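Local atomic coordinates of xylan esterase 1 (Thermoanaerobacterium sp. 'JW/SL YS485', PDB entry 3FCY), a protein that probably removes acetyl groups from xylan and related acetylated substrates as a carbohydrate esterase of family CE7 with an alpha/beta-hydrolase fold. Residues S73-D84 against W124-A132; P232-L243 against C301-A309. All coordinates share one frame; numbering follows the deposited sequence.

Contact 1: residues S73-D84 against W124-A132; sequences SSFQVSFAECYD and WNDKLNYVA
Phe75 and Trp124 have nearly parallel rings, planes 6° apart, but displaced so that little of one ring lies over the other. Each ring instead receives the other's methylene: CB of Trp124 stands 3.5 Å from the centroid of the Phe75 ring, and CB of Phe75 sits 3.8 Å from the centroid of the five-membered ring of Trp124. This reciprocal CH-pi pair is the tight end of the contact. With CG of Trp124 swung anti to its carbonyl carbon (chi1 -68°), the indole reaches the strand at 80-84, where Cys82 CB lies off-centre against the six-membered ring, 3.8 Å from Trp124 CZ3. The backbone oxygen Tyr83 O meets the indole edge in plane, 3.2 Å from Trp124 CH2, and Asp84 OD2, also at that edge, is hydrogen-bonded to His96 NE2. Ser73 OG, held in an ST turn by the backbone N of Phe75, lies above the indole plane toward its rim, 3.3 Å from Trp124 CZ2. An alanine here would keep the CB over Phe75 but, having no indole, would probably leave Phe75 CB without its ring and open a gap between Ser73 and Cys82.

Packing is looser toward Phe79, a partly exposed residue whose ring edge meets Leu128, with Phe79 CZ 3.8 Å from Leu128 CD1. Val131 CG1 stays 4.1 Å from Ala80 CB. A second subunit reaches both parts, its Met338 on Leu128 and its Asp335 hydrogen-bonded to the backbone N of Trp124 and of Asn125. Cohesion between the two segments thus comes from apolar and CH-pi contacts, while polar groups find their partners within their own segment, in strand 94-102 or on the second subunit.

Contact 2: residues P232-L243 against C301-A309; sequences PFLSDYKRVWDL and CPPSTVFAA
Two direct hydrogen bonds join Ser235 and Arg239 to the helix that starts at Pro303. Arg239 NE points at Ser304 OG over 2.9 Å in a nearly straight bond (173°), with the serine oxygen in the guanidinium plane; the bend of the arginine chain at chi2 (61°) turns NE to this partner. Asp31 forms a salt bridge with Arg239 NH2 through OD1 and a hydrogen bond with Ser304 OG through OD2. Ser235 OG donates to Thr305 O at 2.9 Å, from a position tilted out of the carbonyl plane. A water donates to both Pro232 O and Thr305 OG1, while that hydroxyl itself donates to Pro302 O.

The apolar contacts fill the space between. Thr305 CG2 packs 3.6 Å from Val240 CG2, Leu243 CD1 lies 3.8 Å from Pro302 CB, and the Pro232 ring crosses the Val306 side chain at about a right angle.

Sulfur makes the third kind of contact: Cys301 SG sits at the edge of the Phe233 ring, 5.1 Å from its centroid. Cys301 also touches His327, and Phe233 lies near Tyr117, predicted catalytic and substrate-binding residues respectively.

Helices 237-242 and 303-309 run nearly antiparallel (162°), their axes 9.3 Å apart at closest. Strand 289-295 backs Pro232 and Val306 through Met292, while helix 279-282 flanks Ser235, Asp236 and Ala308.

Both segments of contact 1 precede those of contact 2 in the sequence, and the two contacts lie on opposite sides of the chain's centre, 35 Å apart between centres and about 16 Å between nearest atoms. What they share is the mixed central sheet. Contact 1 belongs to its antiparallel end, through strand 80-88 and its neighbour 94-102; contact 2 lies toward the parallel end, where strands 226-230 and 289-295 lead into segments 232-243 and 301-309. Contact 1 faces a second subunit, tying that margin of the alpha/beta-hydrolase fold to the assembly. Contact 2 borders the predicted catalytic residues Ser208, Asp298 and His327, consistent with a place in the wall of the active site.

Contact 1: residues S73-D84 against W124-A132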
loop_
_atom_site.group_PDB
_atom_site.type_symbol
_atom_site.label_atom_id
_atom_site.label_comp_id
_atom_site.label_asym_id
_atom_site.label_seq_id
_atom_site.Cartn_x
_atom_site.Cartn_y
_atom_site.Cartn_z
ATOM N N SER A 73 14.797 41.186 -6.091
ATOM C CA SER A 73 14.599 40.046 -5.211
ATOM C C SER A 73 15.552 40.101 -4.024
ATOM O O SER A 73 16.608 40.729 -4.091
ATOM C CB SER A 73 14.834 38.745 -5.983
ATOM O OG SER A 73 14.916 37.642 -5.096
ATOM N N SER A 74 15.175 39.446 -2.931
ATOM C CA SER A 74 16.028 39.400 -1.753
ATOM C C SER A 74 17.215 38.496 -2.088
ATOM O O SER A 74 18.270 38.570 -1.454
ATOM C CB SER A 74 15.256 38.843 -0.554
ATOM O OG SER A 74 14.714 37.568 -0.845
ATOM N N PHE A 75 17.029 37.637 -3.088
ATOM C CA PHE A 75 18.092 36.740 -3.543
ATOM C C PHE A 75 18.943 37.537 -4.532
ATOM O O PHE A 75 18.447 37.967 -5.576
ATOM C CB PHE A 75 17.506 35.517 -4.258
ATOM C CG PHE A 75 18.548 34.531 -4.729
ATOM C CD1 PHE A 75 18.985 33.501 -3.894
ATOM C CD2 PHE A 75 19.111 34.646 -5.998
ATOM C CE1 PHE A 75 19.963 32.600 -4.316
ATOM C CE2 PHE A 75 20.094 33.751 -6.430
ATOM C CZ PHE A 75 20.520 32.723 -5.584
ATOM N N GLN A 76 20.219 37.722 -4.213
ATOM C CA GLN A 76 21.110 38.490 -5.074
ATOM C C GLN A 76 22.471 37.846 -5.319
ATOM O O GLN A 76 23.071 37.274 -4.415
ATOM C CB GLN A 76 21.333 39.880 -4.472
ATOM C CG GLN A 76 20.100 40.764 -4.449
ATOM C CD GLN A 76 19.643 41.139 -5.842
ATOM O OE1 GLN A 76 20.445 41.581 -6.668
ATOM N NE2 GLN A 76 18.353 40.973 -6.112
ATOM N N VAL A 77 22.945 37.949 -6.556
ATOM C CA VAL A 77 24.254 37.437 -6.943
ATOM C C VAL A 77 24.954 38.596 -7.647
ATOM O O VAL A 77 24.296 39.514 -8.134
ATOM C CB VAL A 77 24.153 36.229 -7.902
ATOM C CG1 VAL A 77 23.613 35.015 -7.150
ATOM C CG2 VAL A 77 23.261 36.573 -9.085
ATOM N N SER A 78 26.279 38.553 -7.706
ATOM C CA SER A 78 27.040 39.634 -8.326
ATOM C C SER A 78 27.096 39.601 -9.848
ATOM O O SER A 78 27.345 40.630 -10.480
ATOM C CB SER A 78 28.470 39.641 -7.774
ATOM O OG SER A 78 29.146 38.432 -8.090
ATOM N N PHE A 79 26.850 38.433 -10.437
ATOM C CA PHE A 79 26.929 38.285 -11.888
ATOM C C PHE A 79 25.614 38.396 -12.652
ATOM O O PHE A 79 25.575 38.169 -13.864
ATOM C CB PHE A 79 27.599 36.955 -12.219
ATOM C CG PHE A 79 26.914 35.771 -11.609
ATOM C CD1 PHE A 79 25.895 35.116 -12.288
ATOM C CD2 PHE A 79 27.272 35.326 -10.346
ATOM C CE1 PHE A 79 25.244 34.031 -11.713
ATOM C CE2 PHE A 79 26.627 34.242 -9.762
ATOM C CZ PHE A 79 25.612 33.594 -10.445
ATOM N N ALA A 80 24.541 38.747 -11.953
ATOM C CA ALA A 80 23.244 38.890 -12.602
ATOM C C ALA A 80 22.274 39.670 -11.726
ATOM O O ALA A 80 22.507 39.853 -10.533
ATOM C CB ALA A 80 22.661 37.514 -12.925
ATOM N N GLU A 81 21.189 40.131 -12.340
ATOM C CA GLU A 81 20.155 40.868 -11.630
ATOM C C GLU A 81 18.947 39.951 -11.467
ATOM O O GLU A 81 18.431 39.413 -12.448
ATOM C CB GLU A 81 19.750 42.120 -12.416
ATOM C CG GLU A 81 20.794 43.231 -12.422
ATOM C CD GLU A 81 21.214 43.636 -11.021
ATOM O OE1 GLU A 81 20.325 43.860 -10.170
ATOM O OE2 GLU A 81 22.432 43.730 -10.767
ATOM N N CYS A 82 18.510 39.767 -10.227
ATOM C CA CYS A 82 17.363 38.911 -9.939
ATOM C C CYS A 82 16.159 39.768 -9.582
ATOM O O CYS A 82 16.171 40.485 -8.580
ATOM C CB CYS A 82 17.688 37.959 -8.789
ATOM S SG CYS A 82 19.000 36.780 -9.180
ATOM N N TYR A 83 15.125 39.685 -10.411
ATOM C CA TYR A 83 13.910 40.469 -10.210
ATOM C C TYR A 83 12.645 39.629 -10.142
ATOM O O TYR A 83 12.529 38.582 -10.791
ATOM C CB TYR A 83 13.710 41.456 -11.364
ATOM C CG TYR A 83 14.819 42.456 -11.581
ATOM C CD1 TYR A 83 15.060 43.473 -10.657
ATOM C CD2 TYR A 83 15.604 42.409 -12.733
ATOM C CE1 TYR A 83 16.057 44.423 -10.878
ATOM C CE2 TYR A 83 16.599 43.351 -12.964
ATOM C CZ TYR A 83 16.821 44.353 -12.034
ATOM O OH TYR A 83 17.809 45.285 -12.259
ATOM N N ASP A 84 11.690 40.113 -9.354
ATOM C CA ASP A 84 10.386 39.490 -9.260
ATOM C C ASP A 84 9.602 40.325 -10.263
ATOM O O ASP A 84 9.465 41.541 -10.101
ATOM C CB ASP A 84 9.809 39.643 -7.853
ATOM C CG ASP A 84 10.361 38.619 -6.889
ATOM O OD1 ASP A 84 10.821 39.005 -5.799
ATOM O OD2 ASP A 84 10.331 37.418 -7.228
ATOM N N TRP A 124 15.775 30.219 -6.886
ATOM C CA TRP A 124 16.482 31.054 -7.853
ATOM C C TRP A 124 17.739 30.380 -8.390
ATOM O O TRP A 124 17.970 30.345 -9.597
ATOM C CB TRP A 124 16.923 32.380 -7.220
ATOM C CG TRP A 124 15.813 33.298 -6.863
ATOM C CD1 TRP A 124 15.119 33.333 -5.690
ATOM C CD2 TRP A 124 15.233 34.296 -7.706
ATOM N NE1 TRP A 124 14.138 34.294 -5.749
ATOM C CE2 TRP A 124 14.184 34.898 -6.978
ATOM C CE3 TRP A 124 15.496 34.739 -9.008
ATOM C CZ2 TRP A 124 13.394 35.923 -7.512
ATOM C CZ3 TRP A 124 14.712 35.758 -9.539
ATOM C CH2 TRP A 124 13.673 36.338 -8.790
ATOM N N ASN A 125 18.536 29.842 -7.469
ATOM C CA ASN A 125 19.827 29.240 -7.784
ATOM C C ASN A 125 19.914 28.239 -8.931
ATOM O O ASN A 125 20.830 28.326 -9.743
ATOM C CB ASN A 125 20.435 28.634 -6.508
ATOM C CG ASN A 125 20.047 27.187 -6.305
ATOM O OD1 ASN A 125 20.668 26.288 -6.867
ATOM N ND2 ASN A 125 19.008 26.952 -5.507
ATOM N N ASP A 126 18.975 27.302 -9.016
ATOM C CA ASP A 126 19.032 26.298 -10.074
ATOM C C ASP A 126 18.636 26.817 -11.456
ATOM O O ASP A 126 18.663 26.073 -12.438
ATOM C CB ASP A 126 18.188 25.073 -9.690
ATOM C CG ASP A 126 16.736 25.415 -9.434
ATOM O OD1 ASP A 126 16.002 25.678 -10.412
ATOM O OD2 ASP A 126 16.335 25.424 -8.249
ATOM N N LYS A 127 18.271 28.095 -11.534
ATOM C CA LYS A 127 17.920 28.705 -12.811
ATOM C C LYS A 127 19.202 29.304 -13.387
ATOM O O LYS A 127 19.276 29.628 -14.575
ATOM C CB LYS A 127 16.891 29.832 -12.627
ATOM C CG LYS A 127 15.576 29.424 -11.962
ATOM C CD LYS A 127 14.851 28.340 -12.748
ATOM C CE LYS A 127 13.519 27.969 -12.092
ATOM N NZ LYS A 127 13.682 27.498 -10.685
ATOM N N LEU A 128 20.213 29.435 -12.533
ATOM C CA LEU A 128 21.487 30.027 -12.929
ATOM C C LEU A 128 22.343 29.190 -13.872
ATOM O O LEU A 128 23.335 29.685 -14.405
ATOM C CB LEU A 128 22.305 30.386 -11.683
ATOM C CG LEU A 128 21.654 31.398 -10.734
ATOM C CD1 LEU A 128 22.544 31.595 -9.507
ATOM C CD2 LEU A 128 21.426 32.724 -11.469
ATOM N N ASN A 129 21.982 27.930 -14.083
ATOM C CA ASN A 129 22.768 27.104 -14.991
ATOM C C ASN A 129 22.675 27.680 -16.403
ATOM O O ASN A 129 23.650 27.653 -17.151
ATOM C CB ASN A 129 22.299 25.641 -14.947
ATOM C CG ASN A 129 20.847 25.469 -15.347
ATOM O OD1 ASN A 129 20.016 26.342 -15.113
ATOM N ND2 ASN A 129 20.532 24.321 -15.932
ATOM N N TYR A 130 21.514 28.219 -16.767
ATOM C CA TYR A 130 21.373 28.825 -18.088
ATOM C C TYR A 130 21.905 30.257 -18.089
ATOM O O TYR A 130 22.312 30.775 -19.132
ATOM C CB TYR A 130 19.916 28.799 -18.560
ATOM C CG TYR A 130 19.515 27.459 -19.130
ATOM C CD1 TYR A 130 19.045 26.438 -18.300
ATOM C CD2 TYR A 130 19.649 27.195 -20.494
ATOM C CE1 TYR A 130 18.719 25.186 -18.815
ATOM C CE2 TYR A 130 19.329 25.947 -21.023
ATOM C CZ TYR A 130 18.862 24.947 -20.175
ATOM O OH TYR A 130 18.527 23.714 -20.684
ATOM N N VAL A 131 21.910 30.899 -16.925
ATOM C CA VAL A 131 22.439 32.254 -16.838
ATOM C C VAL A 131 23.943 32.137 -17.099
ATOM O O VAL A 131 24.554 33.029 -17.684
ATOM C CB VAL A 131 22.191 32.882 -15.439
ATOM C CG1 VAL A 131 22.900 34.232 -15.333
ATOM C CG2 VAL A 131 20.689 33.072 -15.213
ATOM N N ALA A 132 24.532 31.024 -16.667
ATOM C CA ALA A 132 25.956 30.789 -16.885
ATOM C C ALA A 132 26.228 30.777 -18.387
ATOM O O ALA A 132 27.331 31.098 -18.831
ATOM C CB ALA A 132 26.377 29.456 -16.273
#

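Contact 2: residues P232-L243 against C301-A309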
loop_
_atom_site.group_PDB
_atom_site.type_symbol
_atom_site.label_atom_id
_atom_site.label_comp_id
_atom_site.label_asym_id
_atom_site.label_seq_id
_atom_site.Cartn_x
_atom_site.Cartn_y
_atom_site.Cartn_z
ATOM N N PRO A 232 4.797 15.787 -21.040
ATOM C CA PRO A 232 3.697 16.754 -20.960
ATOM C C PRO A 232 2.374 16.263 -20.386
ATOM O O PRO A 232 1.923 15.148 -20.648
ATOM C CB PRO A 232 3.561 17.245 -22.402
ATOM C CG PRO A 232 4.004 16.054 -23.211
ATOM C CD PRO A 232 5.215 15.587 -22.441
ATOM N N PHE A 233 1.776 17.139 -19.589
ATOM C CA PHE A 233 0.491 16.933 -18.929
ATOM C C PHE A 233 -0.473 17.803 -19.746
ATOM O O PHE A 233 -0.022 18.639 -20.531
ATOM C CB PHE A 233 0.618 17.452 -17.489
ATOM C CG PHE A 233 -0.636 17.345 -16.658
ATOM C CD1 PHE A 233 -1.253 16.118 -16.441
ATOM C CD2 PHE A 233 -1.142 18.474 -16.009
ATOM C CE1 PHE A 233 -2.352 16.014 -15.584
ATOM C CE2 PHE A 233 -2.236 18.380 -15.153
ATOM C CZ PHE A 233 -2.842 17.146 -14.941
ATOM N N LEU A 234 -1.778 17.601 -19.580
ATOM C CA LEU A 234 -2.796 18.384 -20.294
ATOM C C LEU A 234 -2.948 18.004 -21.764
ATOM O O LEU A 234 -3.201 18.861 -22.616
ATOM C CB LEU A 234 -2.481 19.883 -20.201
ATOM C CG LEU A 234 -2.313 20.488 -18.804
ATOM C CD1 LEU A 234 -1.920 21.953 -18.950
ATOM C CD2 LEU A 234 -3.606 20.347 -17.998
ATOM N N SER A 235 -2.819 16.719 -22.061
ATOM C CA SER A 235 -2.929 16.263 -23.435
ATOM C C SER A 235 -3.779 15.014 -23.618
ATOM O O SER A 235 -3.642 14.047 -22.869
ATOM C CB SER A 235 -1.528 15.993 -23.995
ATOM O OG SER A 235 -1.584 15.368 -25.268
ATOM N N ASP A 236 -4.671 15.048 -24.606
ATOM C CA ASP A 236 -5.479 13.878 -24.935
ATOM C C ASP A 236 -6.263 13.336 -23.733
ATOM O O ASP A 236 -6.186 12.153 -23.412
ATOM C CB ASP A 236 -4.520 12.814 -25.480
ATOM C CG ASP A 236 -5.188 11.817 -26.396
ATOM O OD1 ASP A 236 -6.342 12.034 -26.818
ATOM O OD2 ASP A 236 -4.530 10.806 -26.704
ATOM N N TYR A 237 -7.027 14.210 -23.085
ATOM C CA TYR A 237 -7.816 13.844 -21.906
ATOM C C TYR A 237 -8.598 12.535 -22.021
ATOM O O TYR A 237 -8.459 11.658 -21.175
ATOM C CB TYR A 237 -8.767 14.992 -21.550
ATOM C CG TYR A 237 -8.042 16.289 -21.249
ATOM C CD1 TYR A 237 -7.225 16.414 -20.121
ATOM C CD2 TYR A 237 -8.153 17.383 -22.104
ATOM C CE1 TYR A 237 -6.535 17.600 -19.860
ATOM C CE2 TYR A 237 -7.471 18.570 -21.852
ATOM C CZ TYR A 237 -6.665 18.672 -20.733
ATOM O OH TYR A 237 -5.993 19.846 -20.503
ATOM N N LYS A 238 -9.411 12.405 -23.067
ATOM C CA LYS A 238 -10.218 11.200 -23.278
ATOM C C LYS A 238 -9.394 9.911 -23.233
ATOM O O LYS A 238 -9.843 8.891 -22.694
ATOM C CB LYS A 238 -10.952 11.301 -24.620
ATOM C CG LYS A 238 -11.834 10.097 -24.992
ATOM C CD LYS A 238 -13.124 10.051 -24.186
ATOM C CE LYS A 238 -14.184 9.163 -24.851
ATOM N NZ LYS A 238 -13.768 7.739 -25.027
ATOM N N ARG A 239 -8.192 9.951 -23.800
ATOM C CA ARG A 239 -7.318 8.782 -23.812
ATOM C C ARG A 239 -6.981 8.353 -22.386
ATOM O O ARG A 239 -7.028 7.168 -22.057
ATOM C CB ARG A 239 -6.026 9.091 -24.576
ATOM C CG ARG A 239 -4.998 7.972 -24.550
ATOM C CD ARG A 239 -5.525 6.689 -25.180
ATOM N NE ARG A 239 -4.486 5.664 -25.224
ATOM C CZ ARG A 239 -4.687 4.399 -25.583
ATOM N NH1 ARG A 239 -5.899 3.990 -25.939
ATOM N NH2 ARG A 239 -3.675 3.539 -25.580
ATOM N N VAL A 240 -6.633 9.322 -21.548
ATOM C CA VAL A 240 -6.302 9.039 -20.153
ATOM C C VAL A 240 -7.467 8.307 -19.486
ATOM O O VAL A 240 -7.277 7.317 -18.779
ATOM C CB VAL A 240 -6.033 10.345 -19.366
ATOM C CG1 VAL A 240 -5.728 10.023 -17.904
ATOM C CG2 VAL A 240 -4.878 11.110 -19.996
ATOM N N TRP A 241 -8.678 8.803 -19.721
ATOM C CA TRP A 241 -9.869 8.209 -19.138
ATOM C C TRP A 241 -10.098 6.796 -19.677
ATOM O O TRP A 241 -10.462 5.892 -18.917
ATOM C CB TRP A 241 -11.090 9.095 -19.419
ATOM C CG TRP A 241 -12.373 8.518 -18.900
ATOM C CD1 TRP A 241 -12.832 8.546 -17.612
ATOM C CD2 TRP A 241 -13.320 7.749 -19.647
ATOM N NE1 TRP A 241 -14.007 7.835 -17.509
ATOM C CE2 TRP A 241 -14.329 7.335 -18.746
ATOM C CE3 TRP A 241 -13.413 7.365 -20.992
ATOM C CZ2 TRP A 241 -15.418 6.553 -19.146
ATOM C CZ3 TRP A 241 -14.502 6.583 -21.392
ATOM C CH2 TRP A 241 -15.487 6.188 -20.469
ATOM N N ASP A 242 -9.874 6.604 -20.979
ATOM C CA ASP A 242 -10.052 5.290 -21.606
ATOM C C ASP A 242 -9.144 4.222 -20.990
ATOM O O ASP A 242 -9.526 3.056 -20.878
ATOM C CB ASP A 242 -9.767 5.350 -23.114
ATOM C CG ASP A 242 -10.801 6.155 -23.886
ATOM O OD1 ASP A 242 -11.941 6.317 -23.396
ATOM O OD2 ASP A 242 -10.475 6.609 -25.004
ATOM N N LEU A 243 -7.938 4.623 -20.601
ATOM C CA LEU A 243 -6.975 3.698 -20.007
ATOM C C LEU A 243 -7.212 3.487 -18.513
ATOM O O LEU A 243 -6.388 2.875 -17.836
ATOM C CB LEU A 243 -5.550 4.223 -20.217
ATOM C CG LEU A 243 -5.071 4.401 -21.660
ATOM C CD1 LEU A 243 -3.743 5.142 -21.674
ATOM C CD2 LEU A 243 -4.935 3.040 -22.324
ATOM N N CYS A 301 1.199 10.519 -16.821
ATOM C CA CYS A 301 0.998 11.073 -18.154
ATOM C C CYS A 301 1.273 9.923 -19.118
ATOM O O CYS A 301 2.394 9.758 -19.613
ATOM C CB CYS A 301 1.959 12.234 -18.430
ATOM S SG CYS A 301 1.587 13.773 -17.530
ATOM N N PRO A 302 0.248 9.103 -19.384
ATOM C CA PRO A 302 0.333 7.946 -20.280
ATOM C C PRO A 302 1.153 8.242 -21.531
ATOM O O PRO A 302 0.949 9.259 -22.189
ATOM C CB PRO A 302 -1.128 7.657 -20.602
ATOM C CG PRO A 302 -1.817 8.027 -19.326
ATOM C CD PRO A 302 -1.146 9.336 -18.962
ATOM N N PRO A 303 2.092 7.345 -21.874
ATOM C CA PRO A 303 2.947 7.515 -23.053
ATOM C C PRO A 303 2.147 7.878 -24.300
ATOM O O PRO A 303 2.567 8.722 -25.090
ATOM C CB PRO A 303 3.628 6.159 -23.182
ATOM C CG PRO A 303 3.748 5.717 -21.752
ATOM C CD PRO A 303 2.390 6.077 -21.185
ATOM N N SER A 304 0.986 7.250 -24.465
ATOM C CA SER A 304 0.141 7.514 -25.627
ATOM C C SER A 304 -0.327 8.968 -25.707
ATOM O O SER A 304 -0.429 9.532 -26.798
ATOM C CB SER A 304 -1.068 6.565 -25.637
ATOM O OG SER A 304 -1.838 6.674 -24.451
ATOM N N THR A 305 -0.608 9.585 -24.562
ATOM C CA THR A 305 -1.050 10.980 -24.574
ATOM C C THR A 305 0.122 11.895 -24.925
ATOM O O THR A 305 -0.063 12.965 -25.501
ATOM C CB THR A 305 -1.632 11.413 -23.207
ATOM O OG1 THR A 305 -0.609 11.353 -22.205
ATOM C CG2 THR A 305 -2.783 10.504 -22.814
ATOM N N VAL A 306 1.331 11.469 -24.573
ATOM C CA VAL A 306 2.524 12.254 -24.874
ATOM C C VAL A 306 2.819 12.164 -26.374
ATOM O O VAL A 306 3.121 13.173 -27.010
ATOM C CB VAL A 306 3.740 11.750 -24.059
ATOM C CG1 VAL A 306 5.018 12.471 -24.499
ATOM C CG2 VAL A 306 3.491 11.989 -22.572
ATOM N N PHE A 307 2.720 10.964 -26.941
ATOM C CA PHE A 307 2.973 10.806 -28.368
ATOM C C PHE A 307 1.904 11.488 -29.205
ATOM O O PHE A 307 2.171 11.919 -30.323
ATOM C CB PHE A 307 3.084 9.331 -28.759
ATOM C CG PHE A 307 4.490 8.804 -28.707
ATOM C CD1 PHE A 307 4.975 8.180 -27.566
ATOM C CD2 PHE A 307 5.347 8.980 -29.788
ATOM C CE1 PHE A 307 6.295 7.738 -27.501
ATOM C CE2 PHE A 307 6.671 8.542 -29.731
ATOM C CZ PHE A 307 7.144 7.921 -28.585
ATOM N N ALA A 308 0.695 11.596 -28.664
ATOM C CA ALA A 308 -0.387 12.258 -29.383
ATOM C C ALA A 308 -0.010 13.722 -29.612
ATOM O O ALA A 308 -0.223 14.268 -30.694
ATOM C CB ALA A 308 -1.685 12.167 -28.585
ATOM N N ALA A 309 0.553 14.358 -28.589
ATOM C CA ALA A 309 0.956 15.752 -28.711
ATOM C C ALA A 309 2.133 15.830 -29.674
ATOM O O ALA A 309 2.155 16.662 -30.573
ATOM C CB ALA A 309 1.357 16.311 -27.353
HETATM O O HOH W 1 -0.513 13.633 -20.437
#